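Local coordinates for globin domain-containing protein (Pseudomonas aeruginosa, PDB 1TU9) that binds heme b within a globin fold and may, like its relatives, bind or carry oxygen, although its physiological role is not established, at residues A[11-16]-A[52-57]; A[77-80]-A[85-88]; A[28-33]-A[39-44]. All blocks are in the same frame, centred on the assembly; numbering follows the deposited sequence.

Starting at the N terminus, contact 1 ties helix 5-17 to helix 46-64 and closes a loop of 35 residues. Nested inside that loop is contact 3, where the end of helix 22-32 meets the turn after helix 35-40. Contact 2 follows in series: the end of helix 70-78 folds against the loop before helix 90-105, and it opens only after contact 1 has closed, so no loops cross. Contacts 2 and 3 both touch the heme and meet directly, Lys40 NZ lying 2.9 Å from Asp85 O. Contact 1 stands apart from both, its centre about 21 Å from that of contact 2.

Contact 1 (A[11-16]-A[52-57]); sequences QSYGRC and LLRAGI
Tyr13 reaches from the N-terminal helix of the globin fold to the backbone carbonyl of Arg54 and the side chain of Ile57, on the long helix 46-64 that probably corresponds to helix E of other globins. The two short segments run nearly antiparallel, at 167°, but their axes come no closer than 12.6 Å. Such a separation is too wide for direct interlocking, and one aromatic side chain bridges it; the buried surface, 146 Å² in all, is correspondingly small.

The polar part is a single bond. Tyr13 OH donates to Arg54 O at 2.8 Å, approaching in the carbonyl plane on a lone pair, with a C=O...O angle of 108°. The carbonyl oxygen sits near the plane of the phenol ring, at its edge, and the bond fixes the hydroxyl end of the side chain.

The apolar part lies over one ring face. Ile57 CG2, the branch placed anti to the backbone N, stands 3.9 Å from the Tyr13 ring centroid and 22° off the normal, a CH-pi contact displaced toward the hydroxyl end, as its 3.7 Å approach to Tyr13 CZ confirms. Ile57 CB also lies against the hydroxyl oxygen.

Other helices enclose the pair: Phe23 of helix 22-32 touches both Tyr13 and Arg54, while Trp94 and Trp117 pack on Ile57. Neighbouring Leu53 belongs instead to the propanoic acid pocket. On the exposed side, the extended chain of Arg54 brushes the phenol oxygen with its second methylene, CG lying 3.5 Å from Tyr13 OH.

Contact 2 (A[77-80]-A[85-88]); sequences ASHS and DIRP. With HEM (protoporphyrin IX containing Fe), chain B.
His79 and Ile86 run alongside each other toward the porphyrin, at the proximal side of the heme, where helix 70-78 gives way to loop. Along the first segment, Ala77 comes first: its carbonyl accepts both the backbone N and the hydroxyl of Ser80, Ser80 OG donating to Ala77 O at 2.7 Å, which draws the chain into a turn. Ser78 OG stands 3.0 Å from heme O2A, but its one proton also has Leu75 O within reach, so that bond is not settled. His79 binds the iron through NE2 at 2.1 Å, and its ND1 donates to Ser78 OG at 2.9 Å, the oxygen almost in the ring plane. The CD2 atom of His79 meets Ile86 CG1 at 3.7 Å, and His79 O takes the N-H of Ile86 at 3.0 Å, with an angle of 162° at the hydrogen. Ser80 O accepts Asp85 N in a more bent bond, the donor above the carbonyl plane. Ile86, pinned by its backbone, turns CG2 to heme C3C, 3.6 Å away. The bond from ND1 to Ser78 helps set the rotation of the imidazole about the Fe-NE2 bond and may increase the donor strength of NE2.

Contact 3 (A[28-33]-A[39-44]); sequences RHFLAS and AKFATT. With HEM (protoporphyrin IX containing Fe), chain B; PPI (propanoic acid), chain C; EDO (1,2-ethanediol), chain D.
Phe30 and Phe41 meet beside the heme on its ligand side, and their rings make the dense half of this contact. Phe30 CE2 comes to 3.6 Å from Phe41 CE1, arriving at the edge of the Phe41 ring near its plane. The planes stand at 64° with centroids 5.9 Å apart, an oblique aromatic pair. Phe30 projects its ring with CG anti to the backbone N (chi1 -172°), which brings CE2 against both Phe41 CE1 and C3 of the bound propanoic acid.

Phe41 sits where the chain first leaves helical geometry after helix 35-40, in a place consistent with the heme-packing phenylalanine that follows helix C in other globins. Its CZ lies 3.4 Å from heme CHD, and the heme methyl CMD lies over one face, toward its rim. The same CZ is 3.4 Å from PPI O2, while PPI O1 binds the iron at 1.9 Å; the two phenylalanines therefore form part of the wall around this ligand.

Outward, the packing thins. Leu31, partly exposed, offers only CD2, 4.0 Å from Phe41 CB, and its side chain also lies near a second ethanediol, probably from the crystallisation liquor. The ethanediol beside Lys40 and Thr43 donates to Lys40 O at 2.9 Å from its O2, consistent with this side being open to small molecules.

Around the pair, helix 90-105 packs on Phe30 through Trp94, edge-to-face, and through Ala97. Met46 and Gln49 of helix 46-64 pack on Phe41, and Ile37 of helix 35-40 touches both Phe30 and Leu31, joining helices 22-32 and 35-40.

Contact 1 (A[11-16]-A[52-57])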
loop_
_atom_site.group_PDB
_atom_site.type_symbol
_atom_site.label_atom_id
_atom_site.label_comp_id
_atom_site.label_asym_id
_atom_site.label_seq_id
_atom_site.Cartn_x
_atom_site.Cartn_y
_atom_site.Cartn_z
ATOM N N GLN A 11 1.913 5.944 -13.788
ATOM C CA GLN A 11 1.008 6.877 -14.459
ATOM C C GLN A 11 -0.270 7.030 -13.648
ATOM O O GLN A 11 -0.748 8.141 -13.406
ATOM C CB GLN A 11 0.692 6.368 -15.858
ATOM C CG GLN A 11 1.894 6.396 -16.806
ATOM C CD GLN A 11 1.642 5.700 -18.118
ATOM O OE1 GLN A 11 0.491 5.549 -18.528
ATOM N NE2 GLN A 11 2.710 5.284 -18.788
ATOM N N SER A 12 -0.802 5.906 -13.194
ATOM C CA SER A 12 -2.010 5.901 -12.375
ATOM C C SER A 12 -1.795 6.611 -11.038
ATOM O O SER A 12 -2.626 7.425 -10.614
ATOM C CB SER A 12 -2.474 4.469 -12.160
ATOM O OG SER A 12 -3.549 4.398 -11.247
ATOM N N TYR A 13 -0.674 6.346 -10.391
ATOM C CA TYR A 13 -0.392 6.934 -9.093
ATOM C C TYR A 13 -0.225 8.448 -9.209
ATOM O O TYR A 13 -0.588 9.173 -8.305
ATOM C CB TYR A 13 0.855 6.313 -8.502
ATOM C CG TYR A 13 1.120 6.622 -7.040
ATOM C CD1 TYR A 13 0.133 6.464 -6.076
ATOM C CD2 TYR A 13 2.388 6.993 -6.620
ATOM C CE1 TYR A 13 0.403 6.686 -4.735
ATOM C CE2 TYR A 13 2.667 7.219 -5.275
ATOM C CZ TYR A 13 1.665 7.063 -4.341
ATOM O OH TYR A 13 1.897 7.245 -2.989
ATOM N N GLY A 14 0.312 8.937 -10.323
ATOM C CA GLY A 14 0.387 10.366 -10.545
ATOM C C GLY A 14 -0.981 10.997 -10.580
ATOM O O GLY A 14 -1.204 12.039 -9.955
ATOM N N ARG A 15 -1.913 10.379 -11.293
ATOM C CA ARG A 15 -3.287 10.857 -11.307
ATOM C C ARG A 15 -3.924 10.762 -9.917
ATOM O O ARG A 15 -4.663 11.649 -9.529
ATOM C CB ARG A 15 -4.128 10.118 -12.343
ATOM C CG ARG A 15 -3.708 10.397 -13.778
ATOM C CD ARG A 15 -4.605 9.776 -14.831
ATOM N NE ARG A 15 -4.547 8.324 -14.844
ATOM C CZ ARG A 15 -3.726 7.584 -15.576
ATOM N NH1 ARG A 15 -2.810 8.125 -16.357
ATOM N NH2 ARG A 15 -3.805 6.273 -15.474
ATOM N N CYS A 16 -3.627 9.711 -9.159
ATOM C CA CYS A 16 -4.194 9.555 -7.825
ATOM C C CYS A 16 -3.699 10.638 -6.876
ATOM O O CYS A 16 -4.487 11.236 -6.139
ATOM C CB CYS A 16 -3.853 8.187 -7.242
ATOM S SG CYS A 16 -4.714 6.794 -7.999
ATOM N N LEU A 52 3.374 9.267 5.180
ATOM C CA LEU A 52 4.197 8.077 5.226
ATOM C C LEU A 52 3.757 7.067 4.184
ATOM O O LEU A 52 4.594 6.463 3.514
ATOM C CB LEU A 52 4.171 7.457 6.620
ATOM C CG LEU A 52 4.852 8.295 7.707
ATOM C CD1 LEU A 52 4.636 7.666 9.093
ATOM C CD2 LEU A 52 6.331 8.448 7.426
ATOM N N LEU A 53 2.458 6.873 4.028
ATOM C CA LEU A 53 1.971 5.922 3.039
ATOM C C LEU A 53 2.304 6.345 1.619
ATOM O O LEU A 53 2.641 5.512 0.788
ATOM C CB LEU A 53 0.465 5.745 3.173
ATOM C CG LEU A 53 -0.141 4.712 2.215
ATOM C CD1 LEU A 53 0.400 3.329 2.517
ATOM C CD2 LEU A 53 -1.651 4.740 2.311
ATOM N N ARG A 54 2.217 7.635 1.337
ATOM C CA ARG A 54 2.546 8.130 0.007
ATOM C C ARG A 54 3.971 7.725 -0.346
ATOM O O ARG A 54 4.237 7.253 -1.453
ATOM C CB ARG A 54 2.352 9.641 -0.054
ATOM C CG ARG A 54 2.685 10.255 -1.395
ATOM C CD ARG A 54 2.229 11.686 -1.459
ATOM N NE ARG A 54 2.733 12.337 -2.658
ATOM C CZ ARG A 54 2.323 13.525 -3.098
ATOM N NH1 ARG A 54 1.354 14.183 -2.482
ATOM N NH2 ARG A 54 2.867 14.038 -4.196
ATOM N N ALA A 55 4.888 7.904 0.594
ATOM C CA ALA A 55 6.282 7.545 0.403
ATOM C C ALA A 55 6.462 6.027 0.380
ATOM O O ALA A 55 7.304 5.525 -0.359
ATOM C CB ALA A 55 7.136 8.175 1.498
ATOM N N GLY A 56 5.684 5.295 1.179
ATOM C CA GLY A 56 5.772 3.844 1.226
ATOM C C GLY A 56 5.365 3.187 -0.080
ATOM O O GLY A 56 6.016 2.254 -0.553
ATOM N N ILE A 57 4.287 3.668 -0.677
ATOM C CA ILE A 57 3.869 3.189 -1.987
ATOM C C ILE A 57 4.977 3.489 -3.004
ATOM O O ILE A 57 5.305 2.642 -3.837
ATOM C CB ILE A 57 2.517 3.797 -2.396
ATOM C CG1 ILE A 57 1.413 3.221 -1.500
ATOM C CG2 ILE A 57 2.220 3.465 -3.848
ATOM C CD1 ILE A 57 0.056 3.900 -1.647
#

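Contact 2 (A[77-80]-A[85-88])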
loop_
_atom_site.group_PDB
_atom_site.type_symbol
_atom_site.label_atom_id
_atom_site.label_comp_id
_atom_site.label_asym_id
_atom_site.label_seq_id
_atom_site.Cartn_x
_atom_site.Cartn_y
_atom_site.Cartn_z
ATOM N N ALA A 77 10.840 -5.920 8.560
ATOM C CA ALA A 77 11.227 -5.934 9.966
ATOM C C ALA A 77 10.245 -5.108 10.812
ATOM O O ALA A 77 9.790 -5.557 11.859
ATOM C CB ALA A 77 12.654 -5.417 10.139
ATOM N N SER A 78 9.902 -3.914 10.356
ATOM C CA SER A 78 9.077 -3.015 11.148
ATOM C C SER A 78 7.653 -3.502 11.309
ATOM O O SER A 78 7.021 -3.204 12.329
ATOM C CB SER A 78 9.091 -1.602 10.565
ATOM O OG SER A 78 8.415 -1.506 9.331
ATOM N N HIS A 79 7.156 -4.258 10.331
ATOM C CA HIS A 79 5.790 -4.755 10.359
ATOM C C HIS A 79 5.726 -6.195 10.883
ATOM O O HIS A 79 4.655 -6.786 10.977
ATOM C CB HIS A 79 5.128 -4.602 8.979
ATOM C CG HIS A 79 4.734 -3.186 8.667
ATOM N ND1 HIS A 79 5.647 -2.157 8.644
ATOM C CD2 HIS A 79 3.533 -2.626 8.388
ATOM C CE1 HIS A 79 5.021 -1.023 8.364
ATOM N NE2 HIS A 79 3.734 -1.274 8.216
ATOM N N SER A 80 6.880 -6.744 11.258
ATOM C CA SER A 80 6.965 -8.129 11.724
ATOM C C SER A 80 6.326 -8.302 13.089
ATOM O O SER A 80 6.060 -7.342 13.812
ATOM C CB SER A 80 8.425 -8.593 11.794
ATOM O OG SER A 80 9.093 -7.966 12.876
ATOM N N ASP A 85 3.737 -5.876 14.391
ATOM C CA ASP A 85 2.958 -7.121 14.455
ATOM C C ASP A 85 1.727 -7.055 13.552
ATOM O O ASP A 85 0.585 -7.058 14.016
ATOM C CB ASP A 85 2.614 -7.496 15.907
ATOM C CG ASP A 85 2.041 -8.878 16.036
ATOM O OD1 ASP A 85 2.035 -9.633 15.049
ATOM O OD2 ASP A 85 1.591 -9.293 17.127
ATOM N N ILE A 86 1.988 -7.059 12.248
ATOM C CA ILE A 86 0.949 -6.974 11.228
ATOM C C ILE A 86 0.836 -8.343 10.560
ATOM O O ILE A 86 1.706 -8.743 9.800
ATOM C CB ILE A 86 1.295 -5.890 10.185
ATOM C CG1 ILE A 86 1.553 -4.536 10.866
ATOM C CG2 ILE A 86 0.196 -5.813 9.129
ATOM C CD1 ILE A 86 0.478 -4.065 11.825
ATOM N N ARG A 87 -0.242 -9.056 10.864
ATOM C CA ARG A 87 -0.439 -10.403 10.338
ATOM C C ARG A 87 -0.567 -10.373 8.818
ATOM O O ARG A 87 -1.166 -9.443 8.262
ATOM C CB ARG A 87 -1.677 -11.050 10.962
ATOM C CG ARG A 87 -1.446 -11.451 12.399
ATOM C CD ARG A 87 -2.681 -11.882 13.155
ATOM N NE ARG A 87 -2.452 -11.801 14.597
ATOM C CZ ARG A 87 -3.392 -11.939 15.530
ATOM N NH1 ARG A 87 -4.658 -12.172 15.194
ATOM N NH2 ARG A 87 -3.061 -11.839 16.812
ATOM N N PRO A 88 0.005 -11.366 8.139
ATOM C CA PRO A 88 -0.025 -11.389 6.670
ATOM C C PRO A 88 -1.414 -11.200 6.048
ATOM O O PRO A 88 -1.507 -10.558 5.009
ATOM C CB PRO A 88 0.562 -12.765 6.337
ATOM C CG PRO A 88 1.529 -12.981 7.447
ATOM C CD PRO A 88 0.822 -12.473 8.679
HETATM C CHA HEM B . 3.612 2.253 9.934
HETATM C CHB HEM B . 3.935 1.446 5.070
HETATM C CHC HEM B . 0.983 -2.237 5.561
HETATM C CHD HEM B . -0.067 -0.927 10.082
HETATM C C1A HEM B . 4.005 2.282 8.592
HETATM C C2A HEM B . 5.043 3.129 8.019
HETATM C C3A HEM B . 5.126 2.925 6.703
HETATM C C4A HEM B . 4.148 1.927 6.341
HETATM C CMA HEM B . 6.105 3.625 5.733
HETATM C CAA HEM B . 5.915 4.099 8.824
HETATM C CBA HEM B . 7.342 3.539 8.899
HETATM C CGA HEM B . 7.395 2.061 9.232
HETATM O O1A HEM B . 7.035 1.685 10.371
HETATM O O2A HEM B . 7.812 1.238 8.370
HETATM C C1B HEM B . 3.189 0.353 4.748
HETATM C C2B HEM B . 3.029 -0.293 3.453
HETATM C C3B HEM B . 2.209 -1.330 3.593
HETATM C C4B HEM B . 1.824 -1.339 5.005
HETATM C CMB HEM B . 3.693 0.179 2.137
HETATM C CAB HEM B . 1.712 -2.311 2.496
HETATM C CBB HEM B . 2.515 -2.793 1.542
HETATM C C1C HEM B . 0.401 -2.134 6.800
HETATM C C2C HEM B . -0.723 -2.918 7.199
HETATM C C3C HEM B . -1.050 -2.552 8.433
HETATM C C4C HEM B . -0.118 -1.535 8.856
HETATM C CMC HEM B . -1.386 -3.970 6.308
HETATM C CAC HEM B . -2.200 -3.166 9.239
HETATM C CBC HEM B . -2.900 -2.470 10.121
HETATM C C1D HEM B . 0.826 0.018 10.487
HETATM C C2D HEM B . 0.823 0.596 11.793
HETATM C C3D HEM B . 1.950 1.598 11.786
HETATM C C4D HEM B . 2.534 1.541 10.457
HETATM C CMD HEM B . -0.132 0.267 12.944
HETATM C CAD HEM B . 2.293 2.493 12.983
HETATM C CBD HEM B . 1.249 3.620 13.072
HETATM C CGD HEM B . 1.471 4.481 14.303
HETATM O O1D HEM B . 1.236 3.980 15.433
HETATM O O2D HEM B . 1.893 5.662 14.171
HETATM N NA HEM B . 3.496 1.576 7.522
HETATM N NB HEM B . 2.445 -0.321 5.687
HETATM N NC HEM B . 0.763 -1.285 7.823
HETATM N ND HEM B . 1.835 0.584 9.734
HETATM FE FE HEM B . 2.225 0.173 7.779
HETATM O O HOH W 1 3.858 -8.113 8.165
#

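Contact 3 (A[28-33]-A[39-44])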
loop_
_atom_site.group_PDB
_atom_site.type_symbol
_atom_site.label_atom_id
_atom_site.label_comp_id
_atom_site.label_asym_id
_atom_site.label_seq_id
_atom_site.Cartn_x
_atom_site.Cartn_y
_atom_site.Cartn_z
ATOM N N ARG A 28 -10.056 5.545 4.905
ATOM C CA ARG A 28 -11.441 5.283 5.243
ATOM C C ARG A 28 -11.794 3.836 4.869
ATOM O O ARG A 28 -12.396 3.106 5.644
ATOM C CB ARG A 28 -12.383 6.276 4.560
ATOM C CG ARG A 28 -13.844 6.011 4.828
ATOM C CD ARG A 28 -14.754 7.134 4.386
ATOM N NE ARG A 28 -14.510 7.577 3.014
ATOM C CZ ARG A 28 -15.040 7.027 1.930
ATOM N NH1 ARG A 28 -15.811 5.957 2.017
ATOM N NH2 ARG A 28 -14.795 7.548 0.743
ATOM N N HIS A 29 -11.409 3.423 3.664
ATOM C CA HIS A 29 -11.726 2.068 3.228
ATOM C C HIS A 29 -10.966 1.015 4.052
ATOM O O HIS A 29 -11.511 -0.019 4.417
ATOM C CB HIS A 29 -11.368 1.858 1.765
ATOM C CG HIS A 29 -12.046 2.798 0.826
ATOM N ND1 HIS A 29 -13.371 3.150 0.932
ATOM C CD2 HIS A 29 -11.583 3.414 -0.284
ATOM C CE1 HIS A 29 -13.689 3.960 -0.067
ATOM N NE2 HIS A 29 -12.618 4.145 -0.811
ATOM N N PHE A 30 -9.695 1.286 4.307
ATOM C CA PHE A 30 -8.833 0.349 5.017
ATOM C C PHE A 30 -9.324 0.153 6.461
ATOM O O PHE A 30 -9.496 -0.977 6.922
ATOM C CB PHE A 30 -7.401 0.885 4.963
ATOM C CG PHE A 30 -6.335 -0.064 5.488
ATOM C CD1 PHE A 30 -6.407 -1.437 5.318
ATOM C CD2 PHE A 30 -5.211 0.457 6.086
ATOM C CE1 PHE A 30 -5.378 -2.276 5.789
ATOM C CE2 PHE A 30 -4.187 -0.370 6.538
ATOM C CZ PHE A 30 -4.279 -1.731 6.373
ATOM N N LEU A 31 -9.582 1.248 7.157
ATOM C CA LEU A 31 -10.100 1.169 8.524
ATOM C C LEU A 31 -11.449 0.455 8.570
ATOM O O LEU A 31 -11.713 -0.322 9.487
ATOM C CB LEU A 31 -10.248 2.563 9.129
ATOM C CG LEU A 31 -8.959 3.318 9.383
ATOM C CD1 LEU A 31 -9.224 4.805 9.627
ATOM C CD2 LEU A 31 -8.285 2.700 10.542
ATOM N N ALA A 32 -12.305 0.706 7.580
ATOM C CA ALA A 32 -13.642 0.118 7.563
ATOM C C ALA A 32 -13.606 -1.389 7.353
ATOM O O ALA A 32 -14.556 -2.086 7.709
ATOM C CB ALA A 32 -14.475 0.768 6.482
ATOM N N SER A 33 -12.521 -1.895 6.775
ATOM C CA SER A 33 -12.453 -3.291 6.365
ATOM C C SER A 33 -12.376 -4.303 7.509
ATOM O O SER A 33 -12.750 -5.451 7.322
ATOM C CB SER A 33 -11.282 -3.508 5.406
ATOM O OG SER A 33 -10.037 -3.463 6.060
ATOM N N ALA A 39 -8.074 -1.112 15.317
ATOM C CA ALA A 39 -7.320 -1.247 16.575
ATOM C C ALA A 39 -5.858 -0.876 16.395
ATOM O O ALA A 39 -5.255 -0.237 17.258
ATOM C CB ALA A 39 -7.446 -2.669 17.118
ATOM N N LYS A 40 -5.279 -1.253 15.265
ATOM C CA LYS A 40 -3.877 -0.966 15.036
ATOM C C LYS A 40 -3.609 0.534 14.930
ATOM O O LYS A 40 -2.543 0.999 15.349
ATOM C CB LYS A 40 -3.380 -1.673 13.778
ATOM C CG LYS A 40 -3.093 -3.148 13.940
ATOM C CD LYS A 40 -1.832 -3.417 14.747
ATOM C CE LYS A 40 -1.648 -4.900 14.949
ATOM N NZ LYS A 40 -0.577 -5.203 15.915
ATOM N N PHE A 41 -4.561 1.282 14.359
ATOM C CA PHE A 41 -4.377 2.711 14.082
ATOM C C PHE A 41 -5.057 3.632 15.103
ATOM O O PHE A 41 -5.099 4.842 14.914
ATOM C CB PHE A 41 -4.878 3.039 12.668
ATOM C CG PHE A 41 -3.977 2.543 11.580
ATOM C CD1 PHE A 41 -4.361 1.513 10.743
ATOM C CD2 PHE A 41 -2.727 3.109 11.397
ATOM C CE1 PHE A 41 -3.505 1.063 9.742
ATOM C CE2 PHE A 41 -1.881 2.665 10.405
ATOM C CZ PHE A 41 -2.272 1.643 9.572
ATOM N N ALA A 42 -5.534 3.080 16.226
ATOM C CA ALA A 42 -6.328 3.854 17.175
ATOM C C ALA A 42 -5.598 5.058 17.758
ATOM O O ALA A 42 -6.239 6.043 18.124
ATOM C CB ALA A 42 -6.835 2.950 18.287
ATOM N N THR A 43 -4.274 4.978 17.881
ATOM C CA THR A 43 -3.476 6.111 18.352
ATOM C C THR A 43 -2.372 6.424 17.361
ATOM O O THR A 43 -1.218 6.538 17.717
ATOM C CB THR A 43 -2.896 5.883 19.773
ATOM O OG1 THR A 43 -2.083 4.706 19.807
ATOM C CG2 THR A 43 -3.984 5.645 20.793
ATOM N N THR A 44 -2.777 6.578 16.103
ATOM C CA THR A 44 -1.934 7.053 15.015
ATOM C C THR A 44 -2.382 8.446 14.569
ATOM O O THR A 44 -3.580 8.708 14.451
ATOM C CB THR A 44 -2.036 6.049 13.843
ATOM O OG1 THR A 44 -1.484 4.788 14.247
ATOM C CG2 THR A 44 -1.213 6.503 12.611
HETATM C CHA HEM B . 3.612 2.253 9.934
HETATM C CHB HEM B . 3.935 1.446 5.070
HETATM C CHC HEM B . 0.983 -2.237 5.561
HETATM C CHD HEM B . -0.067 -0.927 10.082
HETATM C C1A HEM B . 4.005 2.282 8.592
HETATM C C2A HEM B . 5.043 3.129 8.019
HETATM C C3A HEM B . 5.126 2.925 6.703
HETATM C C4A HEM B . 4.148 1.927 6.341
HETATM C CMA HEM B . 6.105 3.625 5.733
HETATM C CAA HEM B . 5.915 4.099 8.824
HETATM C CBA HEM B . 7.342 3.539 8.899
HETATM C CGA HEM B . 7.395 2.061 9.232
HETATM O O1A HEM B . 7.035 1.685 10.371
HETATM O O2A HEM B . 7.812 1.238 8.370
HETATM C C1B HEM B . 3.189 0.353 4.748
HETATM C C2B HEM B . 3.029 -0.293 3.453
HETATM C C3B HEM B . 2.209 -1.330 3.593
HETATM C C4B HEM B . 1.824 -1.339 5.005
HETATM C CMB HEM B . 3.693 0.179 2.137
HETATM C CAB HEM B . 1.712 -2.311 2.496
HETATM C CBB HEM B . 2.515 -2.793 1.542
HETATM C C1C HEM B . 0.401 -2.134 6.800
HETATM C C2C HEM B . -0.723 -2.918 7.199
HETATM C C3C HEM B . -1.050 -2.552 8.433
HETATM C C4C HEM B . -0.118 -1.535 8.856
HETATM C CMC HEM B . -1.386 -3.970 6.308
HETATM C CAC HEM B . -2.200 -3.166 9.239
HETATM C CBC HEM B . -2.900 -2.470 10.121
HETATM C C1D HEM B . 0.826 0.018 10.487
HETATM C C2D HEM B . 0.823 0.596 11.793
HETATM C C3D HEM B . 1.950 1.598 11.786
HETATM C C4D HEM B . 2.534 1.541 10.457
HETATM C CMD HEM B . -0.132 0.267 12.944
HETATM C CAD HEM B . 2.293 2.493 12.983
HETATM C CBD HEM B . 1.249 3.620 13.072
HETATM C CGD HEM B . 1.471 4.481 14.303
HETATM O O1D HEM B . 1.236 3.980 15.433
HETATM O O2D HEM B . 1.893 5.662 14.171
HETATM N NA HEM B . 3.496 1.576 7.522
HETATM N NB HEM B . 2.445 -0.321 5.687
HETATM N NC HEM B . 0.763 -1.285 7.823
HETATM N ND HEM B . 1.835 0.584 9.734
HETATM FE FE HEM B . 2.225 0.173 7.779
HETATM C C1 PPI C . 0.198 1.988 7.009
HETATM C C2 PPI C . -0.386 1.074 5.999
HETATM C C3 PPI C . -1.559 1.760 5.439
HETATM O O1 PPI C . 1.147 1.691 7.664
HETATM O O2 PPI C . -0.372 3.185 7.227
HETATM C C1 EDO D . 0.887 1.835 18.188
HETATM O O1 EDO D . -0.275 2.567 18.513
HETATM C C2 EDO D . 0.698 1.065 16.893
HETATM O O2 EDO D . -0.294 0.051 17.002
#